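Local coordinates for alpha-ketoglutarate-dependent non-heme iron oxygenase EasH (Aspergillus japonicus, PDB 5M0T), which acts as a non-heme iron(II) oxygenase that depends on 2-oxoglutarate and takes part in the biosynthesis of the ergot alkaloid cycloclavine, at the interface of chains A and B. Coordinates in Å, arbitrary orientation; residue numbers count along the deposited sequence, not the author numbering. Chains: chain A/B, Alpha-ketoglutarate-dependent non-heme iron oxygenase EasH.

Contact 1: the interface of chains A and B. Residues chain A 108-109, 233, 266-267, 269; chain B 137-140.
The start of helix 139-144 in chain B of this PhyH-family oxygenase comes just after the 3-10 helix 134-137, whose first residue is the iron ligand B:Glu134, itself two residues after the iron ligand B:His132. Here B:Pro139 sets its ring against a patch of chain A formed by A:Gln233, A:Ala266, A:Lys267 and the backbone carbonyl of A:Glu108. B:Pro139 buries 92 Å² there, more than any other residue of the patch. Its CD lies 3.9 Å from A:Ala266 CB, the methyl at the end of strand 264-266. Its CG meets A:Lys267 at CG, 4.0 Å away; the lysine chain bends at chi2 and chi3 and carries its amine away from the proline, so that the contact is made by the aliphatic stem. The ring's CB comes within 3.7 Å of A:Glu108 O.

A:Gln233 lies alongside the proline, the two side chains running opposite ways, and delivers the polar part of the contact. B:Ile140 N, in the first turn of the helix, gives its hydrogen to the side-chain amide oxygen A:Gln233 OE1 at 3.0 Å. The bond is nearly straight (166° at the hydrogen) and falls in the carbonyl plane on a lone pair, so a side chain from the other subunit caps an N-H at the helix start. The glutamine gets there with CG set between its own backbone N and carbonyl carbon (chi1 74°) and an extended chain beyond. B:Ile140 CG2 lies beside the same oxygen at 3.4 Å.

At the other end of the patch, both methyls of A:Val269, in strand 269-271, pack against the carbonyl oxygen of B:Gly137 from one side, with CG1 3.6 Å from B:Gly137 O.

Contact 2: the interface of chains A and B. Residues chain A 236-239; chain B 270-273.
A:Val237 and B:Trp272 each bury 38 Å² and B:Thr273 buries 36 Å², where a loop of chain A, residues 236-239, runs parallel to the chain B segment that leaves strand 269-271. The pairing is a short parallel beta bridge between A:Glu238 and B:Thr273, built into the two-fold interface of the deposited two-chain assembly, which may or may not be the form in solution.

A:Val237 O is gripped twice by one residue. B:Thr273 N donates to it at 2.7 Å, somewhat tilted from the carbonyl plane. The hydroxyl B:Thr273 OG1 donates to the same A:Val237 O from the opposite face, 41° out of that plane. The hydroxyl can fold back to this oxygen because it sits between the threonine's own backbone N and carbonyl carbon (chi1 65°). The register is fixed on either side: A:Ala239 N gives its hydrogen to B:Thr273 O at 2.8 Å, and B:Trp272 N bonds A:Pro236 O at 3.2 Å. Beside them, the valine methyl A:Val237 CG2 meets B:Ile271 CG2, the two side chains set roughly perpendicular to each other.

The indole of B:Trp272 lies like a lid against the chain A loop. A:Ala239 packs on one face, its CB over the five-membered ring, 3.5 Å from that ring's centroid, and its CA over the six-membered ring; both are CH-pi contacts, which probably help to keep the indole face against A:Ala239. A:Pro236 runs side by side with the tryptophan and brings its ring to the far end of the benzene portion, CD 3.7 Å from B:Trp272 CZ3. In the plane of the indole, A:Pro236 O sits at the edge, 3.5 Å from the ring carbon B:Trp272 CE3.

Contact 1: the interface of chains A and B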
loop_
_atom_site.group_PDB
_atom_site.type_symbol
_atom_site.label_atom_id
_atom_site.label_comp_id
_atom_site.label_asym_id
_atom_site.label_seq_id
_atom_site.Cartn_x
_atom_site.Cartn_y
_atom_site.Cartn_z
ATOM N N GLU A 108 -13.986 6.134 -4.917
ATOM C CA GLU A 108 -13.633 4.722 -4.952
ATOM C C GLU A 108 -12.687 4.296 -3.829
ATOM O O GLU A 108 -12.745 3.143 -3.406
ATOM C CB GLU A 108 -13.031 4.343 -6.312
ATOM C CG GLU A 108 -13.983 4.519 -7.501
ATOM C CD GLU A 108 -13.268 4.594 -8.856
ATOM O OE1 GLU A 108 -12.335 5.442 -9.042
ATOM O OE2 GLU A 108 -13.675 3.813 -9.752
ATOM N N SER A 109 -11.840 5.201 -3.331
ATOM C CA SER A 109 -10.833 4.839 -2.304
ATOM C C SER A 109 -11.016 5.402 -0.893
ATOM O O SER A 109 -10.665 4.717 0.065
ATOM C CB SER A 109 -9.448 5.222 -2.794
ATOM O OG SER A 109 -9.192 4.557 -4.011
ATOM N N GLN A 233 -5.126 2.749 -0.368
ATOM C CA GLN A 233 -5.099 1.274 -0.444
ATOM C C GLN A 233 -3.832 0.714 -1.135
ATOM O O GLN A 233 -3.520 -0.459 -0.950
ATOM C CB GLN A 233 -6.347 0.720 -1.136
ATOM C CG GLN A 233 -6.372 0.923 -2.648
ATOM C CD GLN A 233 -7.736 0.612 -3.264
ATOM O OE1 GLN A 233 -8.315 -0.444 -3.017
ATOM N NE2 GLN A 233 -8.248 1.532 -4.081
ATOM N N ALA A 266 -9.495 3.479 4.168
ATOM C CA ALA A 266 -9.786 2.934 2.844
ATOM C C ALA A 266 -11.266 2.598 2.824
ATOM O O ALA A 266 -11.652 1.539 3.315
ATOM C CB ALA A 266 -8.946 1.689 2.592
ATOM N N LYS A 267 -12.087 3.512 2.295
ATOM C CA LYS A 267 -13.570 3.406 2.345
ATOM C C LYS A 267 -14.089 2.874 3.680
ATOM O O LYS A 267 -14.832 1.902 3.717
ATOM C CB LYS A 267 -14.122 2.519 1.217
ATOM C CG LYS A 267 -13.933 3.032 -0.206
ATOM C CD LYS A 267 -14.554 4.395 -0.514
ATOM C CE LYS A 267 -16.074 4.424 -0.496
ATOM N NZ LYS A 267 -16.506 5.770 -0.980
ATOM N N VAL A 269 -12.278 1.531 6.142
ATOM C CA VAL A 269 -11.360 0.542 6.695
ATOM C C VAL A 269 -10.143 1.314 7.161
ATOM O O VAL A 269 -9.503 1.971 6.355
ATOM C CB VAL A 269 -10.898 -0.503 5.625
ATOM C CG1 VAL A 269 -10.048 -1.601 6.268
ATOM C CG2 VAL A 269 -12.069 -1.114 4.860
ATOM N N GLY B 137 -11.434 -5.884 3.095
ATOM C CA GLY B 137 -10.603 -4.809 3.623
ATOM C C GLY B 137 -9.933 -3.926 2.581
ATOM O O GLY B 137 -9.446 -2.852 2.926
ATOM N N ILE B 138 -9.902 -4.373 1.319
ATOM C CA ILE B 138 -9.304 -3.635 0.213
ATOM C C ILE B 138 -10.403 -3.232 -0.773
ATOM O O ILE B 138 -11.023 -4.111 -1.362
ATOM C CB ILE B 138 -8.269 -4.516 -0.522
ATOM C CG1 ILE B 138 -7.138 -4.924 0.422
ATOM C CG2 ILE B 138 -7.705 -3.799 -1.749
ATOM C CD1 ILE B 138 -6.374 -6.139 -0.083
ATOM N N PRO B 139 -10.642 -1.912 -0.977
ATOM C CA PRO B 139 -11.814 -1.518 -1.792
ATOM C C PRO B 139 -11.859 -2.023 -3.252
ATOM O O PRO B 139 -12.918 -2.396 -3.729
ATOM C CB PRO B 139 -11.774 0.020 -1.756
ATOM C CG PRO B 139 -11.036 0.346 -0.509
ATOM C CD PRO B 139 -10.032 -0.748 -0.305
ATOM N N ILE B 140 -10.739 -2.003 -3.957
ATOM C CA ILE B 140 -10.693 -2.541 -5.320
ATOM C C ILE B 140 -11.067 -4.036 -5.370
ATOM O O ILE B 140 -11.717 -4.460 -6.303
ATOM C CB ILE B 140 -9.337 -2.260 -6.014
ATOM C CG1 ILE B 140 -9.348 -2.677 -7.497
ATOM C CG2 ILE B 140 -8.186 -2.990 -5.340
ATOM C CD1 ILE B 140 -10.523 -2.167 -8.308
#

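Contact 2: the interface of chains A and B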
loop_
_atom_site.group_PDB
_atom_site.type_symbol
_atom_site.label_atom_id
_atom_site.label_comp_id
_atom_site.label_asym_id
_atom_site.label_seq_id
_atom_site.Cartn_x
_atom_site.Cartn_y
_atom_site.Cartn_z
ATOM N N PRO A 236 2.854 3.018 -1.059
ATOM C CA PRO A 236 3.694 4.059 -1.636
ATOM C C PRO A 236 5.014 3.562 -2.259
ATOM O O PRO A 236 5.633 2.619 -1.756
ATOM C CB PRO A 236 4.009 4.953 -0.430
ATOM C CG PRO A 236 2.870 4.753 0.500
ATOM C CD PRO A 236 2.509 3.308 0.345
ATOM N N VAL A 237 5.443 4.214 -3.330
ATOM C CA VAL A 237 6.755 3.949 -3.909
ATOM C C VAL A 237 7.882 4.349 -2.935
ATOM O O VAL A 237 8.897 3.649 -2.847
ATOM C CB VAL A 237 6.911 4.647 -5.274
ATOM C CG1 VAL A 237 8.349 4.589 -5.763
ATOM C CG2 VAL A 237 5.982 4.005 -6.297
ATOM N N GLU A 238 7.689 5.451 -2.204
ATOM C CA GLU A 238 8.663 5.938 -1.224
ATOM C C GLU A 238 8.291 5.545 0.193
ATOM O O GLU A 238 7.182 5.832 0.641
ATOM C CB GLU A 238 8.771 7.448 -1.310
ATOM C CG GLU A 238 9.411 7.922 -2.607
ATOM C CD GLU A 238 9.389 9.426 -2.756
ATOM O OE1 GLU A 238 9.024 10.139 -1.783
ATOM O OE2 GLU A 238 9.719 9.902 -3.868
ATOM N N ALA A 239 9.226 4.899 0.891
ATOM C CA ALA A 239 8.983 4.353 2.225
ATOM C C ALA A 239 8.992 5.431 3.292
ATOM O O ALA A 239 9.896 6.250 3.343
ATOM C CB ALA A 239 10.017 3.287 2.567
ATOM N N ASP B 270 9.869 -1.718 -8.318
ATOM C CA ASP B 270 10.347 -1.598 -6.947
ATOM C C ASP B 270 9.495 -0.559 -6.252
ATOM O O ASP B 270 9.372 0.553 -6.742
ATOM C CB ASP B 270 11.822 -1.174 -6.886
ATOM C CG ASP B 270 12.785 -2.336 -7.096
ATOM O OD1 ASP B 270 12.346 -3.499 -7.272
ATOM O OD2 ASP B 270 14.001 -2.074 -7.053
ATOM N N ILE B 271 8.897 -0.936 -5.129
ATOM C CA ILE B 271 8.166 -0.004 -4.282
ATOM C C ILE B 271 8.614 -0.146 -2.831
ATOM O O ILE B 271 9.264 -1.135 -2.466
ATOM C CB ILE B 271 6.630 -0.161 -4.439
ATOM C CG1 ILE B 271 6.134 -1.524 -3.965
ATOM C CG2 ILE B 271 6.218 0.058 -5.899
ATOM C CD1 ILE B 271 4.629 -1.671 -4.088
ATOM N N TRP B 272 8.258 0.852 -2.017
ATOM C CA TRP B 272 8.772 0.995 -0.653
ATOM C C TRP B 272 10.304 1.180 -0.696
ATOM O O TRP B 272 11.071 0.392 -0.167
ATOM C CB TRP B 272 8.322 -0.187 0.216
ATOM C CG TRP B 272 8.128 0.151 1.655
ATOM C CD1 TRP B 272 8.793 -0.380 2.712
ATOM C CD2 TRP B 272 7.177 1.084 2.209
ATOM N NE1 TRP B 272 8.338 0.169 3.891
ATOM C CE2 TRP B 272 7.361 1.086 3.606
ATOM C CE3 TRP B 272 6.226 1.947 1.654
ATOM C CZ2 TRP B 272 6.614 1.894 4.463
ATOM C CZ3 TRP B 272 5.484 2.761 2.511
ATOM C CH2 TRP B 272 5.676 2.716 3.898
ATOM N N THR B 273 10.706 2.264 -1.334
ATOM C CA THR B 273 12.085 2.568 -1.622
ATOM C C THR B 273 12.581 3.784 -0.840
ATOM O O THR B 273 11.784 4.536 -0.259
ATOM C CB THR B 273 12.210 2.883 -3.120
ATOM O OG1 THR B 273 11.474 4.072 -3.406
ATOM C CG2 THR B 273 11.652 1.724 -3.949
#

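The centres of the C-alpha atoms of contact 1 and contact 2 lie about 19 Å apart. They share two stretches of sequence: one is used from opposite copies, the other from chain A in both. Strand 269-271 supplies A:Val269 to contact 1 and B:Ile271 to contact 2. The chain A segment after strand 222-231 gives A:Gln233 to contact 1 and, three residues on, the loop of contact 2. Because the interface is two-fold symmetric, each contact recurs with the chains exchanged, so each subunit both offers and receives these surfaces. That reciprocity would fit a genuine dimer, though the structure alone does not establish one in solution.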